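Local coordinates for protein cytosine deaminase (Klebsiella pneumoniae, PDB 4R85) that probably catalyses the hydrolytic deamination of 5-methylcytosine, using a ferrous iron held in an amidohydrolase-fold barrel, at residues A[48-53]-A[348-353]; A[111-116]-A[369-374]; A[266-271]-A[302-307]; A[322-327]-A[385-390]. One frame throughout, in Å; residues are numbered along the deposited sequence.

Contact 1 of 4, residues A[48-53]-A[348-353]; sequences AIPPFV and VTDNSA
S352 OG gives its proton to water 1 over 2.6 Å, and that water in turn donates to V53 O at 2.8 Å, so a single solvent molecule joins the end of the serine to the strand backbone. The serine hydroxyl stands anti to its carbonyl carbon (chi1 -58°), while its CB packs directly against the valine, 3.5 Å from V53 CB. The two segments also meet without solvent: V53 N donates to V348 O at 3.2 Å, with 160° at the hydrogen and the donor tilted 26° from the carbonyl plane. The same carbonyl oxygen, V348 O, lies at the edge of the F52 ring, in its plane and 3.7 Å from F52 CD2. The phenyl ring runs side by side with the V348 side chain, both pointing the same way, and F52 CE2 touches V348 CG2 at 3.7 Å. T349 approaches the ring from an oblique direction through its methyl, CG2 lying 3.8 Å from F52 CD2. Its hydroxyl turns to another partner, L345 O, and gives the helix beginning at D350 no capping bond. P50 O is buried here with no polar partner, whereas P51 O is satisfied by the hydroxyl of Y362. Helix 322-332 adds to the burial, with I322 and L323 touching the phenyl ring. The arrangement belongs to the amidohydrolase version of the TIM barrel: strand 47-57, which goes on to the iron ligand H56, is packed by the short helix 350-355, which comes after the last barrel strand and helices 322-332 and 338-342.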
loop_
_atom_site.group_PDB
_atom_site.type_symbol
_atom_site.label_atom_id
_atom_site.label_comp_id
_atom_site.label_asym_id
_atom_site.label_seq_id
_atom_site.Cartn_x
_atom_site.Cartn_y
_atom_site.Cartn_z
ATOM N N ALA A 48 -12.630 -10.107 17.208
ATOM C CA ALA A 48 -13.967 -9.980 16.626
ATOM C C ALA A 48 -14.292 -8.497 16.473
ATOM O O ALA A 48 -14.143 -7.727 17.420
ATOM C CB ALA A 48 -15.013 -10.661 17.509
ATOM N N ILE A 49 -14.720 -8.091 15.282
ATOM C CA ILE A 49 -15.035 -6.685 15.015
ATOM C C ILE A 49 -16.339 -6.587 14.244
ATOM O O ILE A 49 -16.765 -7.555 13.606
ATOM C CB ILE A 49 -13.951 -6.012 14.147
ATOM C CG1 ILE A 49 -13.721 -6.830 12.875
ATOM C CG2 ILE A 49 -12.655 -5.850 14.915
ATOM C CD1 ILE A 49 -12.923 -6.101 11.824
ATOM N N PRO A 50 -16.989 -5.419 14.303
ATOM C CA PRO A 50 -18.113 -5.194 13.393
ATOM C C PRO A 50 -17.589 -5.168 11.943
ATOM O O PRO A 50 -16.379 -5.032 11.730
ATOM C CB PRO A 50 -18.641 -3.824 13.836
ATOM C CG PRO A 50 -17.450 -3.146 14.472
ATOM C CD PRO A 50 -16.751 -4.265 15.189
ATOM N N PRO A 51 -18.480 -5.329 10.952
ATOM C CA PRO A 51 -18.007 -5.484 9.566
ATOM C C PRO A 51 -17.242 -4.274 9.055
ATOM O O PRO A 51 -17.423 -3.152 9.540
ATOM C CB PRO A 51 -19.305 -5.644 8.762
ATOM C CG PRO A 51 -20.345 -6.061 9.782
ATOM C CD PRO A 51 -19.950 -5.395 11.053
ATOM N N PHE A 52 -16.375 -4.495 8.076
ATOM C CA PHE A 52 -15.731 -3.366 7.429
ATOM C C PHE A 52 -16.785 -2.573 6.657
ATOM O O PHE A 52 -17.825 -3.116 6.270
ATOM C CB PHE A 52 -14.614 -3.831 6.496
ATOM C CG PHE A 52 -13.389 -4.330 7.218
ATOM C CD1 PHE A 52 -12.963 -5.636 7.064
ATOM C CD2 PHE A 52 -12.662 -3.485 8.047
ATOM C CE1 PHE A 52 -11.832 -6.100 7.725
ATOM C CE2 PHE A 52 -11.535 -3.938 8.709
ATOM C CZ PHE A 52 -11.120 -5.251 8.549
ATOM N N VAL A 53 -16.509 -1.290 6.445
ATOM C CA VAL A 53 -17.404 -0.415 5.707
ATOM C C VAL A 53 -16.671 0.136 4.489
ATOM O O VAL A 53 -15.492 0.473 4.564
ATOM C CB VAL A 53 -17.872 0.760 6.601
ATOM C CG1 VAL A 53 -18.822 1.681 5.845
ATOM C CG2 VAL A 53 -18.512 0.244 7.884
ATOM N N VAL A 348 -11.761 2.436 9.229
ATOM C CA VAL A 348 -12.433 1.568 8.263
ATOM C C VAL A 348 -13.580 0.780 8.888
ATOM O O VAL A 348 -14.143 -0.112 8.256
ATOM C CB VAL A 348 -11.457 0.611 7.591
ATOM C CG1 VAL A 348 -10.406 1.410 6.804
ATOM C CG2 VAL A 348 -10.806 -0.286 8.627
ATOM N N THR A 349 -13.913 1.109 10.134
ATOM C CA THR A 349 -15.080 0.535 10.794
ATOM C C THR A 349 -15.955 1.626 11.432
ATOM O O THR A 349 -16.837 2.191 10.776
ATOM C CB THR A 349 -14.698 -0.566 11.859
ATOM O OG1 THR A 349 -13.834 -0.011 12.860
ATOM C CG2 THR A 349 -14.026 -1.772 11.188
ATOM N N ASP A 350 -15.708 1.913 12.708
ATOM C CA ASP A 350 -16.509 2.872 13.476
ATOM C C ASP A 350 -16.728 4.224 12.807
ATOM O O ASP A 350 -17.857 4.716 12.765
ATOM C CB ASP A 350 -15.891 3.123 14.863
ATOM C CG ASP A 350 -15.792 1.863 15.706
ATOM O OD1 ASP A 350 -16.407 0.832 15.347
ATOM O OD2 ASP A 350 -15.102 1.912 16.748
ATOM N N ASN A 351 -15.655 4.842 12.312
ATOM C CA ASN A 351 -15.769 6.192 11.776
ATOM C C ASN A 351 -16.575 6.178 10.483
ATOM O O ASN A 351 -17.353 7.089 10.203
ATOM C CB ASN A 351 -14.389 6.779 11.502
ATOM C CG ASN A 351 -13.603 7.040 12.770
ATOM O OD1 ASN A 351 -14.001 6.630 13.862
ATOM N ND2 ASN A 351 -12.478 7.738 12.631
ATOM N N SER A 352 -16.361 5.140 9.687
ATOM C CA SER A 352 -17.104 4.958 8.445
ATOM C C SER A 352 -18.594 4.707 8.710
ATOM O O SER A 352 -19.461 5.232 8.000
ATOM C CB SER A 352 -16.492 3.807 7.652
ATOM O OG SER A 352 -15.129 4.062 7.381
ATOM N N ALA A 353 -18.898 3.910 9.729
ATOM C CA ALA A 353 -20.293 3.685 10.105
ATOM C C ALA A 353 -20.972 4.989 10.531
ATOM O O ALA A 353 -22.154 5.192 10.283
ATOM C CB ALA A 353 -20.404 2.637 11.207
HETATM O O HOH W 1 -13.956 2.513 5.660
#

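Contact 2 of 4, residues A[111-116]-A[369-374]; sequences VQHVRT and PANLLI
Q112 and N371 meet with CG of each anti to its carbonyl carbon (chi1 -68° and -57°). Beyond CG the glutamine stays extended, its CD well out from the strand. The setting is the junction between the TIM barrel and a small beta domain: strands 111-119 and 372-375 flank strand 47-57 in one mixed sheet, the first parallel to it and the second antiparallel. They are therefore not hydrogen-bonded to each other, and side chains bridge the gap past P51. Q112 OE1 comes up against the CB methylene of the asparagine, 3.6 Å from N371 CB, with the amide carbon N371 CG almost as near. The two side chains cross obliquely, their amide planes 54° apart. Neither amide bonds the other. Q112 OE1 accepts from R395 NH1 and Q112 NE2 donates to I394 O, while N371 OD1 takes the backbone N of H396, which fixes both amides against the hairpin end of strand 390-395. At the glutamine's nitrogen the packing is looser, L373 CD2 being 4.2 Å from Q112 NE2. The polar link between the segments passes through solvent instead: water 2 lies in plane at the edge of the H113 ring, 2.7 Å from H113 NE2, and accepts from N371 ND2 at 3.0 Å.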
loop_
_atom_site.group_PDB
_atom_site.type_symbol
_atom_site.label_atom_id
_atom_site.label_comp_id
_atom_site.label_asym_id
_atom_site.label_seq_id
_atom_site.Cartn_x
_atom_site.Cartn_y
_atom_site.Cartn_z
ATOM N N VAL A 111 -16.675 -6.685 3.990
ATOM C CA VAL A 111 -17.475 -5.468 3.911
ATOM C C VAL A 111 -18.961 -5.793 3.877
ATOM O O VAL A 111 -19.404 -6.549 3.015
ATOM C CB VAL A 111 -17.134 -4.655 2.654
ATOM C CG1 VAL A 111 -18.076 -3.471 2.543
ATOM C CG2 VAL A 111 -15.682 -4.191 2.712
ATOM N N GLN A 112 -19.732 -5.221 4.804
ATOM C CA GLN A 112 -21.179 -5.441 4.818
ATOM C C GLN A 112 -21.978 -4.144 4.656
ATOM O O GLN A 112 -23.206 -4.161 4.589
ATOM C CB GLN A 112 -21.606 -6.152 6.100
ATOM C CG GLN A 112 -21.122 -7.598 6.228
ATOM C CD GLN A 112 -21.794 -8.322 7.383
ATOM O OE1 GLN A 112 -22.964 -8.077 7.679
ATOM N NE2 GLN A 112 -21.049 -9.201 8.057
ATOM N N HIS A 113 -21.270 -3.024 4.636
ATOM C CA HIS A 113 -21.886 -1.716 4.469
ATOM C C HIS A 113 -21.179 -0.954 3.357
ATOM O O HIS A 113 -19.956 -0.814 3.360
ATOM C CB HIS A 113 -21.850 -0.936 5.783
ATOM C CG HIS A 113 -22.639 -1.588 6.871
ATOM N ND1 HIS A 113 -24.011 -1.490 6.953
ATOM C CD2 HIS A 113 -22.254 -2.383 7.898
ATOM C CE1 HIS A 113 -24.438 -2.179 7.997
ATOM N NE2 HIS A 113 -23.392 -2.733 8.587
ATOM N N VAL A 114 -21.958 -0.486 2.387
ATOM C CA VAL A 114 -21.397 0.140 1.205
ATOM C C VAL A 114 -22.200 1.376 0.829
ATOM O O VAL A 114 -23.422 1.342 0.817
ATOM C CB VAL A 114 -21.439 -0.831 0.002
ATOM C CG1 VAL A 114 -20.919 -0.148 -1.282
ATOM C CG2 VAL A 114 -20.654 -2.099 0.296
ATOM N N ARG A 115 -21.511 2.466 0.516
ATOM C CA ARG A 115 -22.176 3.621 -0.069
ATOM C C ARG A 115 -21.607 3.836 -1.468
ATOM O O ARG A 115 -20.408 4.081 -1.624
ATOM C CB ARG A 115 -21.983 4.867 0.800
ATOM C CG ARG A 115 -22.529 6.146 0.163
ATOM C CD ARG A 115 -22.296 7.355 1.071
ATOM N NE ARG A 115 -23.262 7.402 2.170
ATOM C CZ ARG A 115 -23.263 8.348 3.098
ATOM N NH1 ARG A 115 -22.335 9.298 3.056
ATOM N NH2 ARG A 115 -24.175 8.338 4.067
ATOM N N THR A 116 -22.455 3.712 -2.487
ATOM C CA THR A 116 -21.979 3.866 -3.853
ATOM C C THR A 116 -22.460 5.184 -4.419
ATOM O O THR A 116 -23.598 5.584 -4.184
ATOM C CB THR A 116 -22.424 2.712 -4.793
ATOM O OG1 THR A 116 -21.823 2.895 -6.081
ATOM C CG2 THR A 116 -23.939 2.682 -4.965
ATOM N N PRO A 369 -27.645 -5.702 15.656
ATOM C CA PRO A 369 -27.630 -6.804 14.686
ATOM C C PRO A 369 -26.370 -7.654 14.790
ATOM O O PRO A 369 -25.274 -7.126 15.014
ATOM C CB PRO A 369 -27.651 -6.080 13.337
ATOM C CG PRO A 369 -28.324 -4.793 13.616
ATOM C CD PRO A 369 -27.909 -4.407 15.004
ATOM N N ALA A 370 -26.537 -8.962 14.634
ATOM C CA ALA A 370 -25.414 -9.888 14.659
ATOM C C ALA A 370 -24.659 -9.861 13.332
ATOM O O ALA A 370 -24.694 -10.823 12.560
ATOM C CB ALA A 370 -25.895 -11.298 14.982
ATOM N N ASN A 371 -23.993 -8.736 13.074
ATOM C CA ASN A 371 -23.133 -8.571 11.920
ATOM C C ASN A 371 -21.721 -8.362 12.431
ATOM O O ASN A 371 -21.445 -7.355 13.083
ATOM C CB ASN A 371 -23.545 -7.337 11.111
ATOM C CG ASN A 371 -24.996 -7.377 10.665
ATOM O OD1 ASN A 371 -25.613 -8.439 10.603
ATOM N ND2 ASN A 371 -25.547 -6.212 10.343
ATOM N N LEU A 372 -20.831 -9.305 12.144
ATOM C CA LEU A 372 -19.468 -9.225 12.649
ATOM C C LEU A 372 -18.491 -10.125 11.893
ATOM O O LEU A 372 -18.897 -11.036 11.158
ATOM C CB LEU A 372 -19.434 -9.559 14.147
ATOM C CG LEU A 372 -19.680 -11.016 14.555
ATOM C CD1 LEU A 372 -19.096 -11.283 15.931
ATOM C CD2 LEU A 372 -21.161 -11.356 14.550
ATOM N N LEU A 373 -17.204 -9.856 12.089
ATOM C CA LEU A 373 -16.139 -10.615 11.459
ATOM C C LEU A 373 -15.197 -11.176 12.503
ATOM O O LEU A 373 -15.063 -10.627 13.603
ATOM C CB LEU A 373 -15.309 -9.719 10.532
ATOM C CG LEU A 373 -16.015 -8.806 9.534
ATOM C CD1 LEU A 373 -14.982 -7.975 8.790
ATOM C CD2 LEU A 373 -16.871 -9.607 8.561
ATOM N N ILE A 374 -14.543 -12.270 12.155
ATOM C CA ILE A 374 -13.389 -12.724 12.912
ATOM C C ILE A 374 -12.158 -12.531 12.026
ATOM O O ILE A 374 -12.081 -13.096 10.938
ATOM C CB ILE A 374 -13.527 -14.191 13.339
ATOM C CG1 ILE A 374 -14.714 -14.352 14.299
ATOM C CG2 ILE A 374 -12.232 -14.680 13.988
ATOM C CD1 ILE A 374 -15.037 -15.778 14.633
HETATM O O HOH W 2 -23.927 -3.810 10.999
#

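Contact 3 of 4, residues A[266-271]-A[302-307]; sequences NFISCP and NVCFAQ
I268 and C304 form the tighter side of this parallel strand pair: I268 CG1 rests 3.6 Å from C304 SG, and I268 CG2 lies 3.7 Å from A306 CB. The sulphur is brought there by a chi1 of 63°, which sets it between the backbone N and the carbonyl carbon of C304. The other face, with F267, V303, S269 and F305, is looser where the strands pair. F267 CB reaches V303 CG2 at 3.9 Å, but the phenyl ring itself leads away. Contact tightens again at the C-terminal end, where P271 crosses F305 at about a right angle and P271 CD comes 3.6 Å from F305 CD1. Neither side is solvent-facing, since every touching residue is buried. Four backbone bonds alternate along the pair, from F267 N, C304 N, S269 N and A306 N. The straightest is S269 N to C304 O, 2.8 Å with 173° at the hydrogen. At the start N302 ND2 donates to N266 OD1 at 2.9 Å, the amide planes 87° apart, and also reaches N351 O in helix 350-355. These are the last two strands of the barrel, and each runs on toward the metal site. The bonds fix the register, and so probably help to set where C270, whose side chain is about 5 Å from the ferrous iron, and the iron ligand D308 come off the strand ends.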
loop_
_atom_site.group_PDB
_atom_site.type_symbol
_atom_site.label_atom_id
_atom_site.label_comp_id
_atom_site.label_asym_id
_atom_site.label_seq_id
_atom_site.Cartn_x
_atom_site.Cartn_y
_atom_site.Cartn_z
ATOM N N ASN A 266 -18.855 14.996 8.315
ATOM C CA ASN A 266 -17.892 13.904 8.228
ATOM C C ASN A 266 -16.990 14.085 7.019
ATOM O O ASN A 266 -17.328 14.822 6.098
ATOM C CB ASN A 266 -18.611 12.551 8.103
ATOM C CG ASN A 266 -19.581 12.290 9.243
ATOM O OD1 ASN A 266 -19.184 11.855 10.320
ATOM N ND2 ASN A 266 -20.859 12.544 9.001
ATOM N N PHE A 267 -15.851 13.402 7.033
ATOM C CA PHE A 267 -14.897 13.448 5.933
ATOM C C PHE A 267 -14.531 12.049 5.467
ATOM O O PHE A 267 -14.335 11.145 6.272
ATOM C CB PHE A 267 -13.631 14.203 6.356
ATOM C CG PHE A 267 -13.844 15.675 6.521
ATOM C CD1 PHE A 267 -13.413 16.558 5.547
ATOM C CD2 PHE A 267 -14.513 16.175 7.634
ATOM C CE1 PHE A 267 -13.617 17.917 5.691
ATOM C CE2 PHE A 267 -14.741 17.527 7.771
ATOM C CZ PHE A 267 -14.281 18.401 6.808
ATOM N N ILE A 268 -14.440 11.866 4.154
ATOM C CA ILE A 268 -13.932 10.611 3.623
ATOM C C ILE A 268 -12.690 10.888 2.780
ATOM O O ILE A 268 -12.681 11.802 1.956
ATOM C CB ILE A 268 -15.002 9.865 2.801
ATOM C CG1 ILE A 268 -16.157 9.411 3.717
ATOM C CG2 ILE A 268 -14.384 8.663 2.082
ATOM C CD1 ILE A 268 -17.333 8.817 2.953
ATOM N N SER A 269 -11.634 10.118 3.018
ATOM C CA SER A 269 -10.408 10.231 2.231
ATOM C C SER A 269 -10.191 8.931 1.472
ATOM O O SER A 269 -10.417 7.852 2.020
ATOM C CB SER A 269 -9.216 10.474 3.152
ATOM O OG SER A 269 -7.997 10.352 2.434
ATOM N N CYS A 270 -9.740 9.039 0.221
ATOM C CA CYS A 270 -9.459 7.873 -0.611
ATOM C C CYS A 270 -7.986 7.896 -1.012
ATOM O O CYS A 270 -7.642 8.301 -2.129
ATOM C CB CYS A 270 -10.334 7.875 -1.868
ATOM S SG CYS A 270 -12.114 7.910 -1.524
ATOM N N PRO A 271 -7.110 7.471 -0.091
ATOM C CA PRO A 271 -5.668 7.684 -0.262
ATOM C C PRO A 271 -5.039 6.987 -1.467
ATOM O O PRO A 271 -4.166 7.594 -2.078
ATOM C CB PRO A 271 -5.071 7.154 1.058
ATOM C CG PRO A 271 -6.106 6.212 1.601
ATOM C CD PRO A 271 -7.424 6.814 1.193
ATOM N N ASN A 302 -14.753 13.586 12.577
ATOM C CA ASN A 302 -14.831 12.218 12.078
ATOM C C ASN A 302 -14.303 12.098 10.652
ATOM O O ASN A 302 -14.816 12.751 9.747
ATOM C CB ASN A 302 -16.265 11.715 12.108
ATOM C CG ASN A 302 -16.352 10.223 11.869
ATOM O OD1 ASN A 302 -15.668 9.444 12.528
ATOM N ND2 ASN A 302 -17.176 9.819 10.913
ATOM N N VAL A 303 -13.299 11.249 10.457
ATOM C CA VAL A 303 -12.731 11.024 9.120
ATOM C C VAL A 303 -12.531 9.517 8.916
ATOM O O VAL A 303 -12.327 8.774 9.878
ATOM C CB VAL A 303 -11.402 11.824 8.928
ATOM C CG1 VAL A 303 -10.356 11.398 9.957
ATOM C CG2 VAL A 303 -10.849 11.692 7.501
ATOM N N CYS A 304 -12.637 9.052 7.679
ATOM C CA CYS A 304 -12.430 7.635 7.411
ATOM C C CYS A 304 -11.848 7.408 6.017
ATOM O O CYS A 304 -11.712 8.355 5.250
ATOM C CB CYS A 304 -13.737 6.869 7.601
ATOM S SG CYS A 304 -15.029 7.382 6.457
ATOM N N PHE A 305 -11.490 6.161 5.707
ATOM C CA PHE A 305 -10.854 5.825 4.426
ATOM C C PHE A 305 -11.769 5.001 3.531
ATOM O O PHE A 305 -12.586 4.218 4.018
ATOM C CB PHE A 305 -9.571 5.028 4.649
ATOM C CG PHE A 305 -8.453 5.812 5.265
ATOM C CD1 PHE A 305 -8.031 7.006 4.697
ATOM C CD2 PHE A 305 -7.813 5.351 6.415
ATOM C CE1 PHE A 305 -6.990 7.737 5.260
ATOM C CE2 PHE A 305 -6.763 6.073 6.985
ATOM C CZ PHE A 305 -6.358 7.270 6.407
ATOM N N ALA A 306 -11.606 5.156 2.217
ATOM C CA ALA A 306 -12.440 4.436 1.270
ATOM C C ALA A 306 -11.654 4.059 0.019
ATOM O O ALA A 306 -10.635 4.668 -0.293
ATOM C CB ALA A 306 -13.643 5.283 0.886
ATOM N N GLN A 307 -12.144 3.054 -0.698
ATOM C CA GLN A 307 -11.484 2.591 -1.919
ATOM C C GLN A 307 -11.719 3.477 -3.144
ATOM O O GLN A 307 -10.820 3.625 -3.961
ATOM C CB GLN A 307 -11.876 1.138 -2.227
ATOM C CG GLN A 307 -11.382 0.165 -1.156
ATOM C CD GLN A 307 -11.922 -1.235 -1.316
ATOM O OE1 GLN A 307 -11.475 -1.988 -2.179
ATOM N NE2 GLN A 307 -12.879 -1.599 -0.477
#

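Contact 4 of 4, residues A[322-327]-A[385-390]; sequences ILRILD and RRQARV
Q387 carries the contact, its amide set against the helical backbone at L323 and R324. Its CB sits on the first residue after helix 380-386 to leave helical geometry, where phi is positive. From CB the chain places CG anti to the carbonyl carbon, and a bend at chi2 (-73°) swings CD round until it lies 3.7 Å from L323 O. At the tip the two amide atoms part. Q387 NE2 donates to L323 O over 3.1 Å, with 160° at the hydrogen and the acceptor in the amide plane; the donor stands above the plane of that carbonyl, 71° out of it. D327 N reaches the same oxygen from the opposite face of the carbonyl plane, in the ordinary helical bond to L323 O at 3.0 Å, so L323 O accepts two bonds, one from each side of its plane. Q387 NE2 also touches D327 CB at 3.9 Å and donates to V384 O in its own helix. Q387 OE1 lies 3.4 Å from R324 CA and close to R324 N, but the angle there is too poor for a hydrogen bond. Next along the chain, A388 O is met by L323 CD1 at 3.4 Å, while the leucine also packs on F52 of strand 47-57. R324 pairs with D327 of the second subunit, and D327 with R324 of the second subunit, in reciprocal salt bridges. A neutral amide thus ties helix 322-332 to the turn before strand 390-395, while the charged ends of R324 and D327 pair across the subunit interface.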
loop_
_atom_site.group_PDB
_atom_site.type_symbol
_atom_site.label_atom_id
_atom_site.label_comp_id
_atom_site.label_asym_id
_atom_site.label_seq_id
_atom_site.Cartn_x
_atom_site.Cartn_y
_atom_site.Cartn_z
ATOM N N ILE A 322 -10.261 -3.342 2.007
ATOM C CA ILE A 322 -10.117 -2.039 2.665
ATOM C C ILE A 322 -8.856 -1.942 3.545
ATOM O O ILE A 322 -8.364 -0.839 3.828
ATOM C CB ILE A 322 -11.386 -1.674 3.490
ATOM C CG1 ILE A 322 -11.433 -0.167 3.787
ATOM C CG2 ILE A 322 -11.440 -2.479 4.779
ATOM C CD1 ILE A 322 -12.302 0.624 2.833
ATOM N N LEU A 323 -8.315 -3.082 3.965
ATOM C CA LEU A 323 -7.086 -3.058 4.770
ATOM C C LEU A 323 -5.896 -2.552 3.955
ATOM O O LEU A 323 -4.943 -1.995 4.506
ATOM C CB LEU A 323 -6.780 -4.434 5.358
ATOM C CG LEU A 323 -7.721 -4.878 6.484
ATOM C CD1 LEU A 323 -7.254 -6.192 7.095
ATOM C CD2 LEU A 323 -7.835 -3.786 7.544
ATOM N N ARG A 324 -5.948 -2.747 2.640
ATOM C CA ARG A 324 -4.887 -2.248 1.783
ATOM C C ARG A 324 -4.957 -0.720 1.763
ATOM O O ARG A 324 -3.931 -0.043 1.796
ATOM C CB ARG A 324 -5.021 -2.819 0.358
ATOM C CG ARG A 324 -3.793 -2.602 -0.522
ATOM C CD ARG A 324 -3.997 -3.153 -1.953
ATOM N NE ARG A 324 -5.155 -2.526 -2.584
ATOM C CZ ARG A 324 -5.095 -1.493 -3.417
ATOM N NH1 ARG A 324 -3.921 -0.972 -3.761
ATOM N NH2 ARG A 324 -6.214 -0.980 -3.912
ATOM N N ILE A 325 -6.181 -0.191 1.710
ATOM C CA ILE A 325 -6.424 1.254 1.726
ATOM C C ILE A 325 -5.993 1.879 3.046
ATOM O O ILE A 325 -5.366 2.950 3.081
ATOM C CB ILE A 325 -7.923 1.560 1.538
ATOM C CG1 ILE A 325 -8.447 0.949 0.241
ATOM C CG2 ILE A 325 -8.201 3.058 1.604
ATOM C CD1 ILE A 325 -7.502 0.974 -0.928
ATOM N N LEU A 326 -6.351 1.211 4.138
ATOM C CA LEU A 326 -5.942 1.649 5.457
ATOM C C LEU A 326 -4.429 1.764 5.520
ATOM O O LEU A 326 -3.907 2.769 5.969
ATOM C CB LEU A 326 -6.457 0.683 6.533
ATOM C CG LEU A 326 -6.030 0.978 7.976
ATOM C CD1 LEU A 326 -6.501 2.363 8.395
ATOM C CD2 LEU A 326 -6.579 -0.094 8.927
ATOM N N ASP A 327 -3.726 0.731 5.064
ATOM C CA ASP A 327 -2.266 0.749 5.052
ATOM C C ASP A 327 -1.744 1.994 4.310
ATOM O O ASP A 327 -0.914 2.761 4.833
ATOM C CB ASP A 327 -1.758 -0.526 4.378
ATOM C CG ASP A 327 -0.257 -0.702 4.491
ATOM O OD1 ASP A 327 0.379 -1.024 3.459
ATOM O OD2 ASP A 327 0.285 -0.556 5.608
ATOM N N ARG A 385 -0.569 -4.599 9.937
ATOM C CA ARG A 385 0.786 -5.031 9.620
ATOM C C ARG A 385 0.774 -6.302 8.792
ATOM O O ARG A 385 1.555 -6.433 7.847
ATOM C CB ARG A 385 1.623 -5.279 10.872
ATOM C CG ARG A 385 3.085 -5.544 10.532
ATOM C CD ARG A 385 3.914 -5.908 11.757
ATOM N NE ARG A 385 3.537 -7.204 12.314
ATOM C CZ ARG A 385 3.949 -8.384 11.845
ATOM N NH1 ARG A 385 3.546 -9.510 12.430
ATOM N NH2 ARG A 385 4.758 -8.448 10.793
ATOM N N ARG A 386 -0.098 -7.235 9.171
ATOM C CA ARG A 386 -0.173 -8.530 8.502
ATOM C C ARG A 386 -1.186 -8.572 7.359
ATOM O O ARG A 386 -1.263 -9.574 6.656
ATOM C CB ARG A 386 -0.509 -9.631 9.507
ATOM C CG ARG A 386 0.473 -9.705 10.664
ATOM C CD ARG A 386 0.705 -11.135 11.105
ATOM N NE ARG A 386 -0.205 -11.562 12.159
ATOM C CZ ARG A 386 -1.155 -12.481 12.006
ATOM N NH1 ARG A 386 -1.930 -12.812 13.034
ATOM N NH2 ARG A 386 -1.333 -13.074 10.831
ATOM N N GLN A 387 -1.955 -7.495 7.189
ATOM C CA GLN A 387 -3.092 -7.482 6.271
ATOM C C GLN A 387 -3.980 -8.687 6.565
ATOM O O GLN A 387 -4.232 -9.520 5.689
ATOM C CB GLN A 387 -2.612 -7.483 4.816
ATOM C CG GLN A 387 -1.863 -6.212 4.425
ATOM C CD GLN A 387 -2.795 -5.025 4.274
ATOM O OE1 GLN A 387 -3.528 -4.925 3.291
ATOM N NE2 GLN A 387 -2.791 -4.131 5.259
ATOM N N ALA A 388 -4.429 -8.775 7.818
ATOM C CA ALA A 388 -5.096 -9.972 8.332
ATOM C C ALA A 388 -6.291 -10.404 7.490
ATOM O O ALA A 388 -7.126 -9.587 7.109
ATOM C CB ALA A 388 -5.519 -9.769 9.791
ATOM N N ARG A 389 -6.350 -11.698 7.209
ATOM C CA ARG A 389 -7.441 -12.278 6.448
ATOM C C ARG A 389 -8.717 -12.319 7.276
ATOM O O ARG A 389 -8.677 -12.492 8.496
ATOM C CB ARG A 389 -7.052 -13.687 5.995
ATOM C CG ARG A 389 -5.847 -13.699 5.065
ATOM C CD ARG A 389 -5.056 -14.999 5.151
ATOM N NE ARG A 389 -5.432 -15.964 4.118
ATOM C CZ ARG A 389 -6.250 -16.993 4.317
ATOM N NH1 ARG A 389 -6.787 -17.191 5.513
ATOM N NH2 ARG A 389 -6.532 -17.822 3.319
ATOM N N VAL A 390 -9.850 -12.151 6.608
ATOM C CA VAL A 390 -11.139 -12.309 7.260
ATOM C C VAL A 390 -11.471 -13.788 7.255
ATOM O O VAL A 390 -11.676 -14.385 6.191
ATOM C CB VAL A 390 -12.241 -11.539 6.525
ATOM C CG1 VAL A 390 -13.614 -11.901 7.092
ATOM C CG2 VAL A 390 -11.977 -10.031 6.603
#

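Contacts 1 and 2 share strand 47-57 as their middle element: I49 O lies 2.8 Å from L373 N and F52 O 3.2 Å from Q112 N, both probable hydrogen bonds. Contact 1 joins contact 3 through N351, whose ND2 is 2.9 Å from V303 O, which ties helix 350-355 to the last barrel strand. Helix 322-332 links contact 4 to both: I322 CG2 packs 3.6 Å from F52 CG, and I325 CG1 3.3 Å from Q307 CG. Contact 3 borders the active site, the C270 side chain about 7 Å from bound 5-methylcytosine; in contact 4 the R324 side chain is about 13 Å from bound 5-methylcytosine. Contact 2, its centre about 17 Å from that of contact 3, joins a barrel strand to the small beta domain.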